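Local atomic coordinates of periplasmic protein TorT (Vibrio parahaemolyticus, PDB entry 3O1I), a protein that probably acts as the periplasmic ligand-binding component of a bacterial signalling system. Residues N184-Q187 with R188-M192; E211-A215 with D216-D220. All blocks are in the same frame, centred on the assembly; numbering follows the deposited sequence.

Contacts 1 and 2 lie in series along the chain, with their centres 12 Å apart and both on the same side of the chain's centre. Contact 1 occupies the last turns of helix 179-192. After strand 197-200 comes helix 202-214, and contact 2 is the end of that helix with the loop leading to strand 222-225. Both belong to the lobe built on the parallel sheet 167-172, 137-142, 197-200, 222-225. The two helices meet directly: Gln187 NE2 probably hydrogen-bonds Glu211 OE1 at 3.2 Å, and Val186 CG1 lies 3.9 Å from Glu211 CB. Ile190 packs on Lys217 in the loop, so the helix end and its capping turn both rest on helix 179-192.

Contact 1. Residues N184-Q187 with R188-M192; sequences NLVQ and RVIDM
Arg188 reaches back over the preceding turn of its own helix toward Leu185 and Asn184. Its CG lies anti to the backbone N (chi1 -171°), and the bend at chi3 (-47°) turns the guanidinium until one face lies over the leucine: Leu185 CD2 is 3.8 Å from Arg188 NH2, displaced toward the rim of the group. The two side chains run alongside each other in the same direction. At the guanidinium edge stands the Asn184 amide, turned steeply to it; with Asn184 ND2 and Arg188 NH2 4.1 Å apart, the two donor groups only border each other.

On another side of the helix, Val186 CG1 meets Ile190 CD1 at 3.9 Å, the two branches crossing at a slant. These are i to i+4 neighbours on helix 179-192 of a periplasmic binding protein lobe, where the same residues serve the core: Val186 rests on Leu142 of the central sheet and on Ala208 of helix 202-214, and Ile190 on Leu212. Val189 packs on strand 137-142 through Ala140 and Leu142.

Main-chain bonds of the same spacing set this register. Arg188 N to Asn184 O measures 3.1 Å and is nearly straight at 165°, whereas Val189 N to Leu185 O measures 3.2 Å. Asp191 N donates to Gln187 O at 3.0 Å.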
loop_
_atom_site.group_PDB
_atom_site.type_symbol
_atom_site.label_atom_id
_atom_site.label_comp_id
_atom_site.label_asym_id
_atom_site.label_seq_id
_atom_site.Cartn_x
_atom_site.Cartn_y
_atom_site.Cartn_z
ATOM N N ASN D 184 -15.177 -13.973 8.569
ATOM C CA ASN D 184 -14.565 -14.541 9.756
ATOM C C ASN D 184 -15.666 -14.913 10.756
ATOM O O ASN D 184 -15.613 -15.958 11.401
ATOM C CB ASN D 184 -13.593 -13.522 10.364
ATOM C CG ASN D 184 -12.911 -14.040 11.611
ATOM O OD1 ASN D 184 -12.073 -14.943 11.551
ATOM N ND2 ASN D 184 -13.276 -13.474 12.755
ATOM N N LEU D 185 -16.674 -14.055 10.871
ATOM C CA LEU D 185 -17.777 -14.319 11.784
ATOM C C LEU D 185 -18.642 -15.491 11.331
ATOM O O LEU D 185 -19.195 -16.233 12.146
ATOM C CB LEU D 185 -18.651 -13.076 11.934
ATOM C CG LEU D 185 -18.119 -12.017 12.892
ATOM C CD1 LEU D 185 -19.195 -10.956 13.117
ATOM C CD2 LEU D 185 -17.743 -12.679 14.213
ATOM N N VAL D 186 -18.760 -15.654 10.022
ATOM C CA VAL D 186 -19.555 -16.735 9.476
ATOM C C VAL D 186 -18.831 -18.048 9.719
ATOM O O VAL D 186 -19.428 -19.016 10.193
ATOM C CB VAL D 186 -19.789 -16.537 7.955
ATOM C CG1 VAL D 186 -20.302 -17.817 7.337
ATOM C CG2 VAL D 186 -20.787 -15.412 7.719
ATOM N N GLN D 187 -17.534 -18.060 9.400
ATOM C CA GLN D 187 -16.692 -19.245 9.558
ATOM C C GLN D 187 -16.793 -19.758 10.975
ATOM O O GLN D 187 -16.989 -20.953 11.192
ATOM C CB GLN D 187 -15.230 -18.932 9.228
ATOM C CG GLN D 187 -15.015 -18.296 7.863
ATOM C CD GLN D 187 -13.556 -17.929 7.613
ATOM O OE1 GLN D 187 -12.829 -17.541 8.544
ATOM N NE2 GLN D 187 -13.123 -18.030 6.351
ATOM N N ARG D 188 -16.663 -18.856 11.942
ATOM C CA ARG D 188 -16.765 -19.250 13.337
ATOM C C ARG D 188 -18.114 -19.927 13.533
ATOM O O ARG D 188 -18.223 -20.911 14.257
ATOM C CB ARG D 188 -16.661 -18.029 14.254
ATOM C CG ARG D 188 -16.546 -18.385 15.739
ATOM C CD ARG D 188 -16.669 -17.165 16.656
ATOM N NE ARG D 188 -15.843 -16.036 16.226
ATOM C CZ ARG D 188 -15.688 -14.907 16.917
ATOM N NH1 ARG D 188 -16.298 -14.744 18.085
ATOM N NH2 ARG D 188 -14.930 -13.935 16.431
ATOM N N VAL D 189 -19.139 -19.394 12.877
ATOM C CA VAL D 189 -20.485 -19.944 12.976
ATOM C C VAL D 189 -20.551 -21.370 12.446
ATOM O O VAL D 189 -21.023 -22.278 13.137
ATOM C CB VAL D 189 -21.497 -19.065 12.209
ATOM C CG1 VAL D 189 -22.852 -19.777 12.083
ATOM C CG2 VAL D 189 -21.654 -17.738 12.937
ATOM N N ILE D 190 -20.069 -21.566 11.224
ATOM C CA ILE D 190 -20.073 -22.886 10.607
ATOM C C ILE D 190 -19.375 -23.907 11.507
ATOM O O ILE D 190 -19.772 -25.072 11.563
ATOM C CB ILE D 190 -19.381 -22.848 9.231
ATOM C CG1 ILE D 190 -20.085 -21.835 8.327
ATOM C CG2 ILE D 190 -19.456 -24.209 8.580
ATOM C CD1 ILE D 190 -19.420 -21.644 6.976
ATOM N N ASP D 191 -18.348 -23.461 12.224
ATOM C CA ASP D 191 -17.598 -24.333 13.125
ATOM C C ASP D 191 -18.346 -24.745 14.389
ATOM O O ASP D 191 -18.097 -25.820 14.933
ATOM C CB ASP D 191 -16.276 -23.673 13.516
ATOM C CG ASP D 191 -15.279 -23.659 12.381
ATOM O OD1 ASP D 191 -14.901 -24.754 11.913
ATOM O OD2 ASP D 191 -14.874 -22.560 11.952
ATOM N N MET D 192 -19.248 -23.894 14.868
ATOM C CA MET D 192 -20.014 -24.218 16.065
ATOM C C MET D 192 -20.652 -25.583 15.881
ATOM O O MET D 192 -20.258 -26.542 16.536
ATOM C CB MET D 192 -21.114 -23.188 16.313
ATOM C CG MET D 192 -20.639 -21.816 16.735
ATOM S SD MET D 192 -22.076 -20.794 17.074
ATOM C CE MET D 192 -22.332 -20.065 15.515
#

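Contact 2. Residues E211-A215 with D216-D220; sequences ELRSA and DKTHD
Two backbone hydrogen bonds tie Asp216 and Lys217 back to the last turn of helix 202-214. Lys217 N donates to Leu212 O at 2.7 Å, with an N-H...O angle of 162° and the donor in the carbonyl plane. Asp216 N donates to Arg213 O at 2.8 Å; this bond is equally straight at its hydrogen, but the donor stands well above the carbonyl plane. A third donor comes from a side chain: Thr218 OG1 makes a weak bond to Leu212 O at 3.5 Å. The threonine's first torsion of -73° sets OG1 beside its own backbone N, facing the helix end, where OG1 also lies by the Arg213 backbone. Leu212 O is thus gripped strongly by Lys217 and weakly by Thr218.

The 6→1 bond (Lys217 N to Leu212 O) and the 5→2 bond (Asp216 N to Arg213 O) define a Schellman motif, with Asp216 as the C-prime residue. Its positive phi (44°) lets the chain turn out of the helix, and the loop then leads toward strand 222-225 of this periplasmic binding protein lobe.

Apolar contacts follow the same turn. Leu212 and Lys217 cross at about a right angle, Leu212 CD2 lying 3.9 Å from Lys217 CB, so the isobutyl group meets the root of the lysine. Beyond CG the lysine chain is extended and lies against Ile190 of helix 179-192, which touches Leu212 as well; Ile221 also packs on the leucine.

Among the charged groups, Arg213 reaches another protein's chain, its NH1 forming a salt bridge with an acidic side chain there. Glu211 instead faces helix 179-192, pairing through OE2 with Arg183 NE and through OE1 with Gln187 NE2.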
loop_
_atom_site.group_PDB
_atom_site.type_symbol
_atom_site.label_atom_id
_atom_site.label_comp_id
_atom_site.label_asym_id
_atom_site.label_seq_id
_atom_site.Cartn_x
_atom_site.Cartn_y
_atom_site.Cartn_z
ATOM N N GLU D 211 -19.077 -19.058 1.767
ATOM C CA GLU D 211 -18.525 -19.877 2.825
ATOM C C GLU D 211 -19.232 -21.201 2.988
ATOM O O GLU D 211 -18.593 -22.195 3.290
ATOM C CB GLU D 211 -18.504 -19.097 4.145
ATOM C CG GLU D 211 -17.478 -17.952 4.149
ATOM C CD GLU D 211 -16.064 -18.428 3.814
ATOM O OE1 GLU D 211 -15.499 -19.193 4.615
ATOM O OE2 GLU D 211 -15.517 -18.048 2.754
ATOM N N LEU D 212 -20.544 -21.224 2.767
ATOM C CA LEU D 212 -21.317 -22.465 2.899
ATOM C C LEU D 212 -21.025 -23.417 1.755
ATOM O O LEU D 212 -21.107 -24.629 1.922
ATOM C CB LEU D 212 -22.822 -22.181 2.970
ATOM C CG LEU D 212 -23.339 -21.675 4.329
ATOM C CD1 LEU D 212 -24.856 -21.567 4.295
ATOM C CD2 LEU D 212 -22.912 -22.619 5.451
ATOM N N ARG D 213 -20.684 -22.866 0.596
ATOM C CA ARG D 213 -20.345 -23.681 -0.564
ATOM C C ARG D 213 -18.939 -24.227 -0.312
ATOM O O ARG D 213 -18.717 -25.439 -0.274
ATOM C CB ARG D 213 -20.346 -22.821 -1.818
ATOM C CG ARG D 213 -20.063 -23.560 -3.086
ATOM C CD ARG D 213 -19.337 -22.646 -4.038
ATOM N NE ARG D 213 -19.433 -23.067 -5.428
ATOM C CZ ARG D 213 -20.530 -22.948 -6.174
ATOM N NH1 ARG D 213 -21.642 -22.423 -5.666
ATOM N NH2 ARG D 213 -20.507 -23.339 -7.438
ATOM N N SER D 214 -17.991 -23.319 -0.119
ATOM C CA SER D 214 -16.610 -23.697 0.142
ATOM C C SER D 214 -16.478 -24.726 1.272
ATOM O O SER D 214 -15.436 -25.360 1.408
ATOM C CB SER D 214 -15.795 -22.446 0.479
ATOM O OG SER D 214 -14.476 -22.777 0.866
ATOM N N ALA D 215 -17.529 -24.894 2.070
ATOM C CA ALA D 215 -17.511 -25.840 3.184
ATOM C C ALA D 215 -18.605 -26.911 3.086
ATOM O O ALA D 215 -18.959 -27.540 4.086
ATOM C CB ALA D 215 -17.649 -25.087 4.493
ATOM N N ASP D 216 -19.132 -27.112 1.883
ATOM C CA ASP D 216 -20.195 -28.095 1.619
ATOM C C ASP D 216 -21.348 -28.153 2.618
ATOM O O ASP D 216 -21.812 -29.234 2.967
ATOM C CB ASP D 216 -19.612 -29.508 1.469
ATOM C CG ASP D 216 -18.706 -29.643 0.255
ATOM O OD1 ASP D 216 -19.043 -29.088 -0.816
ATOM O OD2 ASP D 216 -17.659 -30.320 0.370
ATOM N N LYS D 217 -21.813 -26.994 3.068
ATOM C CA LYS D 217 -22.930 -26.930 4.002
ATOM C C LYS D 217 -23.989 -26.001 3.421
ATOM O O LYS D 217 -24.826 -25.443 4.133
ATOM C CB LYS D 217 -22.447 -26.447 5.367
ATOM C CG LYS D 217 -21.360 -27.349 5.931
ATOM C CD LYS D 217 -21.069 -27.071 7.394
ATOM C CE LYS D 217 -20.100 -28.105 7.948
ATOM N NZ LYS D 217 -19.865 -27.929 9.407
ATOM N N THR D 218 -23.928 -25.858 2.101
ATOM C CA THR D 218 -24.850 -25.033 1.341
ATOM C C THR D 218 -26.282 -25.351 1.719
ATOM O O THR D 218 -27.087 -24.449 1.931
ATOM C CB THR D 218 -24.677 -25.284 -0.167
ATOM O OG1 THR D 218 -23.459 -24.679 -0.618
ATOM C CG2 THR D 218 -25.849 -24.720 -0.943
ATOM N N HIS D 219 -26.588 -26.641 1.806
ATOM C CA HIS D 219 -27.933 -27.103 2.144
ATOM C C HIS D 219 -28.078 -27.534 3.607
ATOM O O HIS D 219 -28.961 -28.317 3.940
ATOM C CB HIS D 219 -28.323 -28.261 1.214
ATOM C CG HIS D 219 -28.296 -27.900 -0.241
ATOM N ND1 HIS D 219 -29.164 -26.982 -0.798
ATOM C CD2 HIS D 219 -27.471 -28.291 -1.243
ATOM C CE1 HIS D 219 -28.873 -26.822 -2.077
ATOM N NE2 HIS D 219 -27.849 -27.603 -2.372
ATOM N N ASP D 220 -27.224 -27.010 4.481
ATOM C CA ASP D 220 -27.276 -27.365 5.898
ATOM C C ASP D 220 -27.568 -26.162 6.794
ATOM O O ASP D 220 -28.015 -26.317 7.933
ATOM C CB ASP D 220 -25.958 -28.023 6.325
ATOM C CG ASP D 220 -25.792 -29.428 5.759
ATOM O OD1 ASP D 220 -25.780 -29.600 4.517
ATOM O OD2 ASP D 220 -25.670 -30.369 6.570
#